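Local coordinates for C-type lectin domain family 4 member F (PDB 6JJJ), which is a Kupffer cell receptor that binds galactose and fucose through its extracellular C-type lectin domain and may take part in endocytosis, at residues A[62-65]-A[66-69]; A[29-33]-A[34-38]. All blocks are in the same frame, centred on the assembly; numbering follows the deposited sequence.

Overall arrangement
Both contacts belong to the C-terminal C-type lectin part of the receptor, and their centres lie 12 Å apart. Contact 2 is the hairpin of residues 29-38, next to the helix 9-25; contact 1, later in the chain, is the start of helix 65-75. The two touch directly: Glu67 CA lies 3.7 Å from Phe31 CE2, and Glu67 OE2 and Tyr36 OH probably share a hydrogen bond. Glu67, which also bonds to Thr63 N just before the helix, thus belongs to both contacts. Neither contact supplies a calcium ligand: one ion is held by Asp86, Glu90, Asn117, Glu126 and Asp127, the other by Asp116, Glu126, Asn136 and Asp137.

Contact 1: residues A[62-65]-A[66-69]; sequences VTSQ and EEQA
Glu67 reaches back from the first turn of helix 65-75 to the backbone of Thr63, and the side chains of Thr63 and Glu67 cross at about a right angle. With chi1 at 176° the Glu67 chain is directed opposite its own backbone nitrogen, and it stays extended beyond CG, which brings OE1 to the residues just before the helix. There OE1 accepts a hydrogen bond from Thr63 N at 3.0 Å. The bond is somewhat bent (138° at the hydrogen), and the donor stands above the carboxylate plane, 38° out of it. The same oxygen passes Val62 CA at 3.5 Å and also faces the CG2 methyl of Thr63.

Ser64 occupies the N-cap. Its hydroxyl lies alongside the base of the Glu67 side chain, with OG 3.3 Å from Glu67 CB, and accepts a weak capping bond from Glu67 N at 3.5 Å. Because the carboxylate binds the amide of Thr63, one residue before the cap, the pair does not form a classical capping box. The regular helical bonding is under way with Ala69 N donating to Gln65 O at 3.2 Å.

Gln68 runs on another side of the turn. Its CB lies 3.4 Å from Gln65 O, and a bend at chi2 brings its OE1 obliquely past Val62 CG1, a loose approach of 4.2 Å.

Elsewhere in the domain, Val62 and Gln68 both pack on Trp135 of strand 135-138, and Gln65 joins Gln68 against Phe109 in a loop. The helix start, together with Lys149, would probably favour the charged form of Glu67. Its OE2 makes a salt bridge with Lys149 of strand 147-151 and also meets Tyr36 of strand 34-38, so the helix start is joined to the sheet.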
ATOM      1  N   VAL A  62      10.561  14.769 -16.256  1.00140.54           N
ATOM      2  CA  VAL A  62      10.488  13.743 -17.294  1.00139.62           C
ATOM      3  C   VAL A  62      11.904  13.435 -17.778  1.00148.37           C
ATOM      4  O   VAL A  62      12.442  14.128 -18.647  1.00145.17           O
ATOM      5  CB  VAL A  62       9.577  14.152 -18.460  1.00121.72           C
ATOM      6  CG1 VAL A  62       8.124  14.226 -18.004  1.00119.16           C
ATOM      7  CG2 VAL A  62      10.016  15.488 -19.048  1.00120.91           C
ATOM      8  N   THR A  63      12.510  12.385 -17.225  1.00123.88           N
ATOM      9  CA  THR A  63      13.756  11.874 -17.782  1.00131.83           C
ATOM     10  C   THR A  63      13.530  11.074 -19.060  1.00129.53           C
ATOM     11  O   THR A  63      14.457  10.938 -19.865  1.00133.24           O
ATOM     12  CB  THR A  63      14.482  11.000 -16.754  1.00140.04           C
ATOM     13  OG1 THR A  63      15.713  10.519 -17.313  1.00144.30           O
ATOM     14  CG2 THR A  63      13.619   9.814 -16.339  1.00141.62           C
ATOM     15  N   SER A  64      12.319  10.550 -19.258  1.00133.60           N
ATOM     16  CA  SER A  64      11.990   9.717 -20.404  1.00130.33           C
ATOM     17  C   SER A  64      10.612  10.115 -20.922  1.00131.90           C
ATOM     18  O   SER A  64       9.954  11.006 -20.375  1.00129.49           O
ATOM     19  CB  SER A  64      12.044   8.232 -20.024  1.00127.90           C
ATOM     20  OG  SER A  64      11.184   7.949 -18.932  1.00127.44           O
ATOM     21  N   GLN A  65      10.172   9.439 -21.984  1.00125.32           N
ATOM     22  CA  GLN A  65       8.863   9.680 -22.584  1.00128.61           C
ATOM     23  C   GLN A  65       7.798   8.720 -22.074  1.00126.72           C
ATOM     24  O   GLN A  65       6.640   9.118 -21.911  1.00125.62           O
ATOM     25  CB  GLN A  65       8.952   9.569 -24.110  1.00139.31           C
ATOM     26  CG  GLN A  65       9.153   8.153 -24.627  1.00151.61           C
ATOM     27  CD  GLN A  65       9.386   8.107 -26.127  1.00164.95           C
ATOM     28  OE1 GLN A  65       9.292   9.125 -26.813  1.00170.68           O
ATOM     29  NE2 GLN A  65       9.693   6.921 -26.642  1.00168.04           N
ATOM     30  N   GLU A  66       8.157   7.453 -21.846  1.00135.29           N
ATOM     31  CA  GLU A  66       7.232   6.526 -21.205  1.00138.77           C
ATOM     32  C   GLU A  66       6.835   7.021 -19.821  1.00121.97           C
ATOM     33  O   GLU A  66       5.760   6.670 -19.320  1.00120.88           O
ATOM     34  CB  GLU A  66       7.850   5.132 -21.113  1.00148.17           C
ATOM     35  CG  GLU A  66       7.709   4.308 -22.384  1.00162.94           C
ATOM     36  CD  GLU A  66       7.920   2.823 -22.147  1.00173.91           C
ATOM     37  OE1 GLU A  66       8.210   2.432 -20.997  1.00176.63           O
ATOM     38  OE2 GLU A  66       7.791   2.043 -23.114  1.00177.24           O
ATOM     39  N   GLU A  67       7.703   7.806 -19.178  1.00104.49           N
ATOM     40  CA  GLU A  67       7.336   8.443 -17.917  1.00106.97           C
ATOM     41  C   GLU A  67       6.154   9.384 -18.108  1.00 98.56           C
ATOM     42  O   GLU A  67       5.203   9.373 -17.317  1.00 94.02           O
ATOM     43  CB  GLU A  67       8.532   9.194 -17.339  1.00122.68           C
ATOM     44  CG  GLU A  67       8.208   9.973 -16.076  1.00134.07           C
ATOM     45  CD  GLU A  67       9.448  10.458 -15.358  1.00142.76           C
ATOM     46  OE1 GLU A  67      10.533  10.452 -15.974  1.00146.46           O
ATOM     47  OE2 GLU A  67       9.338  10.846 -14.177  1.00144.89           O
ATOM     48  N   GLN A  68       6.204  10.221 -19.152  1.00121.20           N
ATOM     49  CA  GLN A  68       5.105  11.145 -19.409  1.00124.16           C
ATOM     50  C   GLN A  68       3.796  10.394 -19.613  1.00128.39           C
ATOM     51  O   GLN A  68       2.733  10.857 -19.181  1.00123.33           O
ATOM     52  CB  GLN A  68       5.409  12.022 -20.628  1.00123.92           C
ATOM     53  CG  GLN A  68       4.246  12.933 -21.010  1.00124.24           C
ATOM     54  CD  GLN A  68       4.682  14.316 -21.469  1.00129.42           C
ATOM     55  OE1 GLN A  68       5.869  14.641 -21.479  1.00138.61           O
ATOM     56  NE2 GLN A  68       3.712  15.145 -21.842  1.00125.51           N
ATOM     57  N   ALA A  69       3.850   9.236 -20.274  1.00 99.21           N
ATOM     58  CA  ALA A  69       2.640   8.442 -20.456  1.00111.26           C
ATOM     59  C   ALA A  69       2.021   8.102 -19.109  1.00110.94           C
ATOM     60  O   ALA A  69       0.819   8.300 -18.899  1.00114.25           O
ATOM     61  CB  ALA A  69       2.956   7.169 -21.243  1.00118.12           C
TER

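Contact 2: residues A[29-33]-A[34-38]; sequences KYFNG and NFYYF
This is a tight beta hairpin of strands 28-31 and 34-38, its first strand outermost of the antiparallel sheet within this chain, where the backbone of Tyr30 bonds to a neighbouring subunit; it corresponds to the N-terminal hairpin of long-form C-type lectin domains. A type I' turn from Phe31 to Asn34 joins the strands; its two central residues, Asn32 and Gly33, both have positive phi, and Asn-Gly is a classic pair there.

Two hydrogen-bonded pairs flank a non-hydrogen-bonded one. Lys29 and Tyr36 exchange bonds in both directions, each of 2.7 Å (Lys29 N to Tyr36 O and Tyr36 N to Lys29 O). Nearer the turn, Phe31 N donates to Asn34 O at 2.9 Å, while Asn34 N returns a bond to Phe31 O.

Between them Tyr30 and Phe35 project from the same face of the sheet and form a T-shaped pair, the edge of Tyr30 directed at the face of Phe35. The ring centroids of Tyr30 and Phe35 are 5.4 Å apart and their planes are at 73°. Phe35 also touches Leu23 of helix 9-25, probably the end of the receptor's neck, while Tyr30 packs on Ala25 of the neighbouring subunit.

The other face carries Phe31 and Tyr36, which lie against Phe70 of helix 65-75. With chi1 at -61°, the Tyr36 ring swings back over the turn-side half of the hairpin, its OH going to Glu67. Its edge thereby reaches Phe31: Tyr36 CE1 is 3.7 Å from Phe31 CB and, in the ring plane, 3.6 Å from Phe31 O.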
ATOM      1  N   LYS A  29       1.969   6.717  -5.627  1.00 99.88           N
ATOM      2  CA  LYS A  29       2.001   5.617  -6.582  1.00101.25           C
ATOM      3  C   LYS A  29       3.413   5.430  -7.120  1.00103.26           C
ATOM      4  O   LYS A  29       4.103   6.402  -7.440  1.00101.51           O
ATOM      5  CB  LYS A  29       1.011   5.865  -7.720  1.00103.63           C
ATOM      6  CG  LYS A  29      -0.407   5.391  -7.388  1.00109.08           C
ATOM      7  CD  LYS A  29      -1.073   6.322  -6.371  1.00113.10           C
ATOM      8  CE  LYS A  29      -2.500   5.890  -6.034  1.00113.53           C
ATOM      9  NZ  LYS A  29      -2.557   4.736  -5.093  1.00112.09           N
ATOM     10  N   TYR A  30       3.839   4.173  -7.201  1.00 88.68           N
ATOM     11  CA  TYR A  30       5.179   3.834  -7.657  1.00 90.91           C
ATOM     12  C   TYR A  30       5.222   3.709  -9.173  1.00 92.41           C
ATOM     13  O   TYR A  30       4.274   3.222  -9.798  1.00 87.12           O
ATOM     14  CB  TYR A  30       5.645   2.523  -7.020  1.00 91.45           C
ATOM     15  CG  TYR A  30       6.974   2.022  -7.544  1.00 93.36           C
ATOM     16  CD1 TYR A  30       7.041   1.224  -8.680  1.00 95.07           C
ATOM     17  CD2 TYR A  30       8.160   2.350  -6.903  1.00 98.31           C
ATOM     18  CE1 TYR A  30       8.252   0.767  -9.163  1.00101.32           C
ATOM     19  CE2 TYR A  30       9.378   1.898  -7.377  1.00104.52           C
ATOM     20  CZ  TYR A  30       9.418   1.106  -8.506  1.00108.67           C
ATOM     21  OH  TYR A  30      10.630   0.655  -8.981  1.00115.89           O
ATOM     22  N   PHE A  31       6.341   4.134  -9.757  1.00 94.81           N
ATOM     23  CA  PHE A  31       6.562   3.968 -11.190  1.00 99.77           C
ATOM     24  C   PHE A  31       8.049   4.098 -11.476  1.00 98.84           C
ATOM     25  O   PHE A  31       8.643   5.148 -11.207  1.00101.28           O
ATOM     26  CB  PHE A  31       5.766   4.998 -11.995  1.00104.49           C
ATOM     27  CG  PHE A  31       6.078   4.985 -13.464  1.00108.83           C
ATOM     28  CD1 PHE A  31       5.427   4.107 -14.316  1.00106.82           C
ATOM     29  CD2 PHE A  31       7.028   5.842 -13.991  1.00112.70           C
ATOM     30  CE1 PHE A  31       5.715   4.088 -15.668  1.00107.05           C
ATOM     31  CE2 PHE A  31       7.321   5.827 -15.341  1.00113.52           C
ATOM     32  CZ  PHE A  31       6.664   4.950 -16.182  1.00109.93           C
ATOM     33  N   ASN A  32       8.642   3.029 -11.994  1.00108.39           N
ATOM     34  CA  ASN A  32      10.010   3.018 -12.519  1.00111.06           C
ATOM     35  C   ASN A  32      10.981   3.804 -11.636  1.00118.40           C
ATOM     36  O   ASN A  32      11.615   4.774 -12.053  1.00119.49           O
ATOM     37  CB  ASN A  32      10.036   3.544 -13.956  1.00112.25           C
ATOM     38  CG  ASN A  32       9.754   2.457 -14.983  1.00113.74           C
ATOM     39  OD1 ASN A  32       9.979   1.275 -14.729  1.00116.17           O
ATOM     40  ND2 ASN A  32       9.265   2.857 -16.152  1.00112.43           N
ATOM     41  N   GLY A  33      11.083   3.358 -10.385  1.00113.57           N
ATOM     42  CA  GLY A  33      12.092   3.813  -9.460  1.00109.44           C
ATOM     43  C   GLY A  33      11.654   4.921  -8.523  1.00101.71           C
ATOM     44  O   GLY A  33      12.161   4.999  -7.397  1.00102.34           O
ATOM     45  N   ASN A  34      10.732   5.773  -8.952  1.00109.06           N
ATOM     46  CA  ASN A  34      10.292   6.908  -8.156  1.00 98.09           C
ATOM     47  C   ASN A  34       8.857   6.716  -7.686  1.00 78.31           C
ATOM     48  O   ASN A  34       8.099   5.906  -8.229  1.00 70.17           O
ATOM     49  CB  ASN A  34      10.426   8.217  -8.945  1.00104.96           C
ATOM     50  CG  ASN A  34      11.855   8.483  -9.400  1.00108.24           C
ATOM     51  OD1 ASN A  34      12.706   8.887  -8.600  1.00110.85           O
ATOM     52  ND2 ASN A  34      12.126   8.256 -10.682  1.00107.06           N
ATOM     53  N   PHE A  35       8.496   7.480  -6.658  1.00 70.53           N
ATOM     54  CA  PHE A  35       7.125   7.554  -6.172  1.00 75.69           C
ATOM     55  C   PHE A  35       6.500   8.876  -6.601  1.00 74.84           C
ATOM     56  O   PHE A  35       7.144   9.928  -6.548  1.00 81.77           O
ATOM     57  CB  PHE A  35       7.072   7.419  -4.650  1.00 80.20           C
ATOM     58  CG  PHE A  35       7.195   6.003  -4.163  1.00 88.47           C
ATOM     59  CD1 PHE A  35       6.089   5.169  -4.122  1.00 92.37           C
ATOM     60  CD2 PHE A  35       8.421   5.507  -3.742  1.00 88.85           C
ATOM     61  CE1 PHE A  35       6.205   3.865  -3.673  1.00 96.49           C
ATOM     62  CE2 PHE A  35       8.542   4.204  -3.293  1.00 87.94           C
ATOM     63  CZ  PHE A  35       7.435   3.383  -3.259  1.00 93.39           C
ATOM     64  N   TYR A  36       5.250   8.810  -7.050  1.00 82.00           N
ATOM     65  CA  TYR A  36       4.524   9.973  -7.534  1.00 84.11           C
ATOM     66  C   TYR A  36       3.277  10.189  -6.693  1.00 81.65           C
ATOM     67  O   TYR A  36       2.616   9.226  -6.287  1.00 82.14           O
ATOM     68  CB  TYR A  36       4.131   9.807  -9.002  1.00 93.20           C
ATOM     69  CG  TYR A  36       5.302   9.657  -9.939  1.00 97.30           C
ATOM     70  CD1 TYR A  36       5.975   8.449 -10.061  1.00 97.74           C
ATOM     71  CD2 TYR A  36       5.729  10.726 -10.713  1.00 97.31           C
ATOM     72  CE1 TYR A  36       7.045   8.315 -10.925  1.00 97.04           C
ATOM     73  CE2 TYR A  36       6.794  10.599 -11.577  1.00 95.87           C
ATOM     74  CZ  TYR A  36       7.448   9.397 -11.682  1.00 96.55           C
ATOM     75  OH  TYR A  36       8.509   9.284 -12.549  1.00 96.34           O
ATOM     76  N   TYR A  37       2.966  11.455  -6.421  1.00 75.83           N
ATOM     77  CA  TYR A  37       1.773  11.835  -5.673  1.00 79.29           C
ATOM     78  C   TYR A  37       0.928  12.776  -6.521  1.00 80.10           C
ATOM     79  O   TYR A  37       1.387  13.861  -6.893  1.00 76.53           O
ATOM     80  CB  TYR A  37       2.148  12.501  -4.347  1.00 84.35           C
ATOM     81  CG  TYR A  37       0.963  13.024  -3.571  1.00 88.49           C
ATOM     82  CD1 TYR A  37       0.273  12.212  -2.681  1.00 89.89           C
ATOM     83  CD2 TYR A  37       0.534  14.334  -3.730  1.00 88.26           C
ATOM     84  CE1 TYR A  37      -0.815  12.692  -1.971  1.00 91.38           C
ATOM     85  CE2 TYR A  37      -0.547  14.821  -3.025  1.00 88.27           C
ATOM     86  CZ  TYR A  37      -1.219  13.997  -2.148  1.00 89.29           C
ATOM     87  OH  TYR A  37      -2.299  14.489  -1.449  1.00 89.44           O
ATOM     88  N   PHE A  38      -0.304  12.369  -6.807  1.00 82.66           N
ATOM     89  CA  PHE A  38      -1.254  13.188  -7.553  1.00 93.43           C
ATOM     90  C   PHE A  38      -2.193  13.853  -6.556  1.00111.51           C
ATOM     91  O   PHE A  38      -2.918  13.167  -5.826  1.00114.19           O
ATOM     92  CB  PHE A  38      -2.012  12.342  -8.574  1.00 86.58           C
ATOM     93  CG  PHE A  38      -1.117  11.712  -9.602  1.00 82.06           C
ATOM     94  CD1 PHE A  38      -0.433  10.542  -9.313  1.00 77.30           C
ATOM     95  CD2 PHE A  38      -0.935  12.300 -10.842  1.00 80.81           C
ATOM     96  CE1 PHE A  38       0.408   9.963 -10.247  1.00 76.88           C
ATOM     97  CE2 PHE A  38      -0.097  11.723 -11.782  1.00 83.01           C
ATOM     98  CZ  PHE A  38       0.573  10.555 -11.486  1.00 81.59           C
TER